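PDB 6TBL: MMS19 nucleotide excision repair protein homolog from Mus musculus, which probably serves as a key component of the cytosolic iron-sulfur assembly complex, helping insert iron-sulfur clusters into apoproteins of DNA metabolism and genome integrity. Local coordinates for residues L85-L99 / A110-S122. Sequence-based numbering, arbitrary orientation.
Sequences LPYKSQVIRALAKPL and AVSARGEWFLLGS
R114 reaches from helix 104-118 to the backbone of I92 on helix 81-94, and its path can be followed atom by atom. CB and CG lie along L95 CB, and CD fits between that same atom and L99 CD1. CG stands anti to the backbone N (chi1 -168°) and the chain stays extended to NE, which carries the guanidinium over to the neighbouring helix. There NE donates to I92 O at 2.8 Å, in the carbonyl plane and on a lone pair, with an N-H...O angle of 158°. NH2 gives the same oxygen a more bent bond of 3.1 Å from above that plane. This side-on grip by two nitrogens fixes the rotation of the guanidinium; A96 CB lies over a face, and NH1, passing L99 CD1, bonds to the backbone of another protein's chain.

Beyond this, V91 CG1 sits 3.5 Å from the centroid of the W117 five-membered ring, a CH-pi contact over the face. W117 NE1 is held by M73 O of helix 63-76. I92 CD1 makes a second CH-pi contact, over the face of the F118 ring, 3.7 Å from its centroid. The extended K88 chain runs past W117 O to place NZ 3.1 Å from F118 O, a hydrogen bond arriving from above the carbonyl plane. At the other end, A110 CB packs on P98 CB at 3.6 Å.

The short helical segments run nearly antiparallel, at 153° with axes 9.6 Å apart, the helical hairpin of a HEAT repeat, here HEAT repeat 4, in the C-terminal piece of MMS19.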
loop_
_atom_site.group_PDB
_atom_site.type_symbol
_atom_site.label_atom_id
_atom_site.label_comp_id
_atom_site.label_asym_id
_atom_site.label_seq_id
_atom_site.Cartn_x
_atom_site.Cartn_y
_atom_site.Cartn_z
ATOM N N LEU A 85 -12.726 -4.443 20.832
ATOM C CA LEU A 85 -12.425 -3.628 19.657
ATOM C C LEU A 85 -11.413 -2.514 19.909
ATOM O O LEU A 85 -10.568 -2.285 19.026
ATOM C CB LEU A 85 -13.733 -3.070 19.077
ATOM C CG LEU A 85 -14.685 -4.135 18.524
ATOM C CD1 LEU A 85 -15.986 -3.507 18.047
ATOM C CD2 LEU A 85 -14.023 -4.930 17.405
ATOM N N PRO A 86 -11.420 -1.799 21.041
ATOM C CA PRO A 86 -10.360 -0.802 21.275
ATOM C C PRO A 86 -8.964 -1.398 21.375
ATOM O O PRO A 86 -7.987 -0.639 21.358
ATOM C CB PRO A 86 -10.775 -0.140 22.599
ATOM C CG PRO A 86 -11.727 -1.092 23.227
ATOM C CD PRO A 86 -12.450 -1.732 22.090
ATOM N N TYR A 87 -8.836 -2.720 21.480
ATOM C CA TYR A 87 -7.541 -3.381 21.469
ATOM C C TYR A 87 -7.235 -4.076 20.151
ATOM O O TYR A 87 -6.095 -4.508 19.951
ATOM C CB TYR A 87 -7.458 -4.407 22.612
ATOM C CG TYR A 87 -7.603 -3.798 23.986
ATOM C CD1 TYR A 87 -6.490 -3.369 24.697
ATOM C CD2 TYR A 87 -8.855 -3.645 24.572
ATOM C CE1 TYR A 87 -6.616 -2.809 25.954
ATOM C CE2 TYR A 87 -8.991 -3.085 25.830
ATOM C CZ TYR A 87 -7.867 -2.668 26.515
ATOM O OH TYR A 87 -7.993 -2.107 27.765
ATOM N N LYS A 88 -8.215 -4.176 19.248
ATOM C CA LYS A 88 -8.059 -4.993 18.048
ATOM C C LYS A 88 -6.872 -4.544 17.205
ATOM O O LYS A 88 -6.098 -5.378 16.720
ATOM C CB LYS A 88 -9.346 -4.954 17.224
ATOM C CG LYS A 88 -9.236 -5.665 15.889
ATOM C CD LYS A 88 -10.567 -5.695 15.163
ATOM C CE LYS A 88 -10.395 -6.255 13.764
ATOM N NZ LYS A 88 -11.680 -6.353 13.029
ATOM N N SER A 89 -6.709 -3.233 17.026
ATOM C CA SER A 89 -5.634 -2.734 16.177
ATOM C C SER A 89 -4.266 -3.117 16.729
ATOM O O SER A 89 -3.446 -3.712 16.021
ATOM C CB SER A 89 -5.753 -1.218 16.018
ATOM O OG SER A 89 -6.869 -0.877 15.214
ATOM N N GLN A 90 -4.003 -2.797 17.998
ATOM C CA GLN A 90 -2.677 -3.054 18.552
ATOM C C GLN A 90 -2.389 -4.545 18.668
ATOM O O GLN A 90 -1.226 -4.956 18.574
ATOM C CB GLN A 90 -2.523 -2.378 19.915
ATOM C CG GLN A 90 -3.232 -3.087 21.055
ATOM C CD GLN A 90 -2.703 -2.672 22.414
ATOM O OE1 GLN A 90 -3.379 -1.971 23.168
ATOM N NE2 GLN A 90 -1.486 -3.107 22.736
ATOM N N VAL A 91 -3.421 -5.366 18.863
ATOM C CA VAL A 91 -3.212 -6.807 18.964
ATOM C C VAL A 91 -2.784 -7.375 17.618
ATOM O O VAL A 91 -1.856 -8.190 17.538
ATOM C CB VAL A 91 -4.480 -7.499 19.499
ATOM C CG1 VAL A 91 -4.396 -8.993 19.284
ATOM C CG2 VAL A 91 -4.669 -7.189 20.975
ATOM N N ILE A 92 -3.440 -6.945 16.537
ATOM C CA ILE A 92 -3.081 -7.428 15.207
ATOM C C ILE A 92 -1.661 -7.005 14.852
ATOM O O ILE A 92 -0.902 -7.769 14.241
ATOM C CB ILE A 92 -4.112 -6.938 14.172
ATOM C CG1 ILE A 92 -5.464 -7.609 14.423
ATOM C CG2 ILE A 92 -3.634 -7.212 12.754
ATOM C CD1 ILE A 92 -6.492 -7.343 13.349
ATOM N N ARG A 93 -1.271 -5.790 15.244
ATOM C CA ARG A 93 0.112 -5.368 15.055
ATOM C C ARG A 93 1.059 -6.185 15.927
ATOM O O ARG A 93 2.115 -6.629 15.462
ATOM C CB ARG A 93 0.248 -3.874 15.355
ATOM C CG ARG A 93 -0.729 -3.001 14.579
ATOM C CD ARG A 93 -0.769 -1.580 15.116
ATOM N NE ARG A 93 0.489 -0.877 14.899
ATOM C CZ ARG A 93 0.656 0.427 15.088
ATOM N NH1 ARG A 93 1.839 0.984 14.864
ATOM N NH2 ARG A 93 -0.360 1.176 15.495
ATOM N N ALA A 94 0.688 -6.413 17.191
ATOM C CA ALA A 94 1.559 -7.160 18.096
ATOM C C ALA A 94 1.688 -8.619 17.676
ATOM O O ALA A 94 2.784 -9.187 17.726
ATOM C CB ALA A 94 1.038 -7.061 19.529
ATOM N N LEU A 95 0.584 -9.244 17.259
ATOM C CA LEU A 95 0.629 -10.650 16.872
ATOM C C LEU A 95 1.355 -10.878 15.552
ATOM O O LEU A 95 1.567 -12.035 15.177
ATOM C CB LEU A 95 -0.788 -11.226 16.797
ATOM C CG LEU A 95 -1.498 -11.371 18.147
ATOM C CD1 LEU A 95 -2.861 -12.021 17.988
ATOM C CD2 LEU A 95 -0.638 -12.160 19.116
ATOM N N ALA A 96 1.743 -9.816 14.844
ATOM C CA ALA A 96 2.530 -9.999 13.630
ATOM C C ALA A 96 3.922 -10.528 13.942
ATOM O O ALA A 96 4.508 -11.250 13.126
ATOM C CB ALA A 96 2.618 -8.683 12.857
ATOM N N LYS A 97 4.469 -10.185 15.112
ATOM C CA LYS A 97 5.802 -10.675 15.462
ATOM C C LYS A 97 5.816 -12.182 15.691
ATOM O O LYS A 97 6.687 -12.859 15.116
ATOM C CB LYS A 97 6.341 -9.900 16.668
ATOM C CG LYS A 97 7.651 -10.435 17.222
ATOM C CD LYS A 97 8.039 -9.709 18.505
ATOM C CE LYS A 97 9.339 -10.247 19.075
ATOM N NZ LYS A 97 9.718 -9.554 20.335
ATOM N N PRO A 98 4.914 -12.773 16.487
ATOM C CA PRO A 98 4.914 -14.240 16.618
ATOM C C PRO A 98 4.621 -14.974 15.321
ATOM O O PRO A 98 4.878 -16.182 15.246
ATOM C CB PRO A 98 3.821 -14.502 17.663
ATOM C CG PRO A 98 3.722 -13.248 18.428
ATOM C CD PRO A 98 3.958 -12.159 17.427
ATOM N N LEU A 99 4.084 -14.294 14.304
ATOM C CA LEU A 99 3.912 -14.937 13.005
ATOM C C LEU A 99 5.250 -15.304 12.384
ATOM O O LEU A 99 5.322 -16.226 11.565
ATOM C CB LEU A 99 3.131 -14.034 12.049
ATOM C CG LEU A 99 1.659 -13.747 12.353
ATOM C CD1 LEU A 99 1.059 -12.916 11.238
ATOM C CD2 LEU A 99 0.881 -15.035 12.532
ATOM N N ALA A 110 0.091 -18.429 16.590
ATOM C CA ALA A 110 0.001 -17.013 16.248
ATOM C C ALA A 110 -0.961 -16.785 15.087
ATOM O O ALA A 110 -1.749 -15.834 15.104
ATOM C CB ALA A 110 1.388 -16.463 15.918
ATOM N N VAL A 111 -0.908 -17.649 14.073
ATOM C CA VAL A 111 -1.866 -17.570 12.972
ATOM C C VAL A 111 -3.286 -17.734 13.496
ATOM O O VAL A 111 -4.195 -16.978 13.132
ATOM C CB VAL A 111 -1.535 -18.621 11.897
ATOM C CG1 VAL A 111 -2.661 -18.719 10.884
ATOM C CG2 VAL A 111 -0.229 -18.278 11.211
ATOM N N SER A 112 -3.492 -18.721 14.368
ATOM C CA SER A 112 -4.828 -18.985 14.888
ATOM C C SER A 112 -5.339 -17.822 15.730
ATOM O O SER A 112 -6.504 -17.423 15.609
ATOM C CB SER A 112 -4.819 -20.279 15.702
ATOM O OG SER A 112 -6.097 -20.550 16.250
ATOM N N ALA A 113 -4.484 -17.263 16.588
ATOM C CA ALA A 113 -4.918 -16.167 17.449
ATOM C C ALA A 113 -5.179 -14.901 16.642
ATOM O O ALA A 113 -6.215 -14.247 16.813
ATOM C CB ALA A 113 -3.875 -15.907 18.537
ATOM N N ARG A 114 -4.250 -14.544 15.753
ATOM C CA ARG A 114 -4.403 -13.323 14.971
ATOM C C ARG A 114 -5.600 -13.412 14.032
ATOM O O ARG A 114 -6.294 -12.413 13.808
ATOM C CB ARG A 114 -3.119 -13.043 14.190
ATOM C CG ARG A 114 -3.023 -11.661 13.559
ATOM C CD ARG A 114 -1.603 -11.439 13.066
ATOM N NE ARG A 114 -1.323 -10.056 12.690
ATOM C CZ ARG A 114 -1.135 -9.644 11.441
ATOM N NH1 ARG A 114 -1.199 -10.510 10.438
ATOM N NH2 ARG A 114 -0.880 -8.368 11.195
ATOM N N GLY A 115 -5.862 -14.602 13.482
ATOM C CA GLY A 115 -6.986 -14.759 12.574
ATOM C C GLY A 115 -8.324 -14.489 13.230
ATOM O O GLY A 115 -9.240 -13.966 12.591
ATOM N N GLU A 116 -8.457 -14.831 14.513
ATOM C CA GLU A 116 -9.698 -14.561 15.226
ATOM C C GLU A 116 -9.826 -13.096 15.615
ATOM O O GLU A 116 -10.947 -12.604 15.787
ATOM C CB GLU A 116 -9.800 -15.450 16.465
ATOM C CG GLU A 116 -10.051 -16.904 16.132
ATOM C CD GLU A 116 -11.367 -17.114 15.409
ATOM O OE1 GLU A 116 -12.369 -16.482 15.804
ATOM O OE2 GLU A 116 -11.397 -17.900 14.438
ATOM N N TRP A 117 -8.704 -12.389 15.765
ATOM C CA TRP A 117 -8.766 -10.961 16.045
ATOM C C TRP A 117 -9.091 -10.139 14.806
ATOM O O TRP A 117 -9.520 -8.989 14.940
ATOM C CB TRP A 117 -7.450 -10.486 16.665
ATOM C CG TRP A 117 -7.353 -10.793 18.129
ATOM C CD1 TRP A 117 -6.992 -11.980 18.695
ATOM C CD2 TRP A 117 -7.636 -9.901 19.216
ATOM N NE1 TRP A 117 -7.024 -11.881 20.065
ATOM C CE2 TRP A 117 -7.414 -10.615 20.410
ATOM C CE3 TRP A 117 -8.044 -8.565 19.293
ATOM C CZ2 TRP A 117 -7.592 -10.040 21.666
ATOM C CZ3 TRP A 117 -8.220 -7.997 20.542
ATOM C CH2 TRP A 117 -7.995 -8.734 21.712
ATOM N N PHE A 118 -8.905 -10.703 13.610
ATOM C CA PHE A 118 -9.351 -10.026 12.397
ATOM C C PHE A 118 -10.868 -10.046 12.269
ATOM O O PHE A 118 -11.445 -9.160 11.628
ATOM C CB PHE A 118 -8.717 -10.669 11.163
ATOM C CG PHE A 118 -7.364 -10.119 10.812
ATOM C CD1 PHE A 118 -7.247 -8.919 10.136
ATOM C CD2 PHE A 118 -6.211 -10.809 11.144
ATOM C CE1 PHE A 118 -6.007 -8.413 9.808
ATOM C CE2 PHE A 118 -4.965 -10.307 10.818
ATOM C CZ PHE A 118 -4.865 -9.111 10.147
ATOM N N LEU A 119 -11.527 -11.034 12.869
ATOM C CA LEU A 119 -12.963 -11.221 12.722
ATOM C C LEU A 119 -13.781 -10.479 13.769
ATOM O O LEU A 119 -15.001 -10.658 13.814
ATOM C CB LEU A 119 -13.305 -12.715 12.787
ATOM C CG LEU A 119 -12.543 -13.648 11.848
ATOM C CD1 LEU A 119 -12.873 -15.099 12.162
ATOM C CD2 LEU A 119 -12.864 -13.319 10.402
ATOM N N LEU A 120 -13.153 -9.670 14.621
ATOM C CA LEU A 120 -13.915 -8.976 15.654
ATOM C C LEU A 120 -14.805 -7.898 15.047
ATOM O O LEU A 120 -16.018 -7.875 15.285
ATOM C CB LEU A 120 -12.968 -8.391 16.700
ATOM C CG LEU A 120 -12.346 -9.425 17.638
ATOM C CD1 LEU A 120 -11.413 -8.749 18.621
ATOM C CD2 LEU A 120 -13.427 -10.205 18.377
ATOM N N GLY A 121 -14.223 -7.000 14.259
ATOM C CA GLY A 121 -15.011 -6.070 13.472
ATOM C C GLY A 121 -15.397 -6.674 12.136
ATOM O O GLY A 121 -14.940 -6.224 11.081
ATOM N N SER A 122 -16.238 -7.705 12.171
ATOM C CA SER A 122 -16.559 -8.448 10.969
ATOM C C SER A 122 -17.997 -8.191 10.546
ATOM O O SER A 122 -18.884 -8.109 11.400
ATOM C CB SER A 122 -16.360 -9.952 11.186
ATOM O OG SER A 122 -16.093 -10.627 9.971
#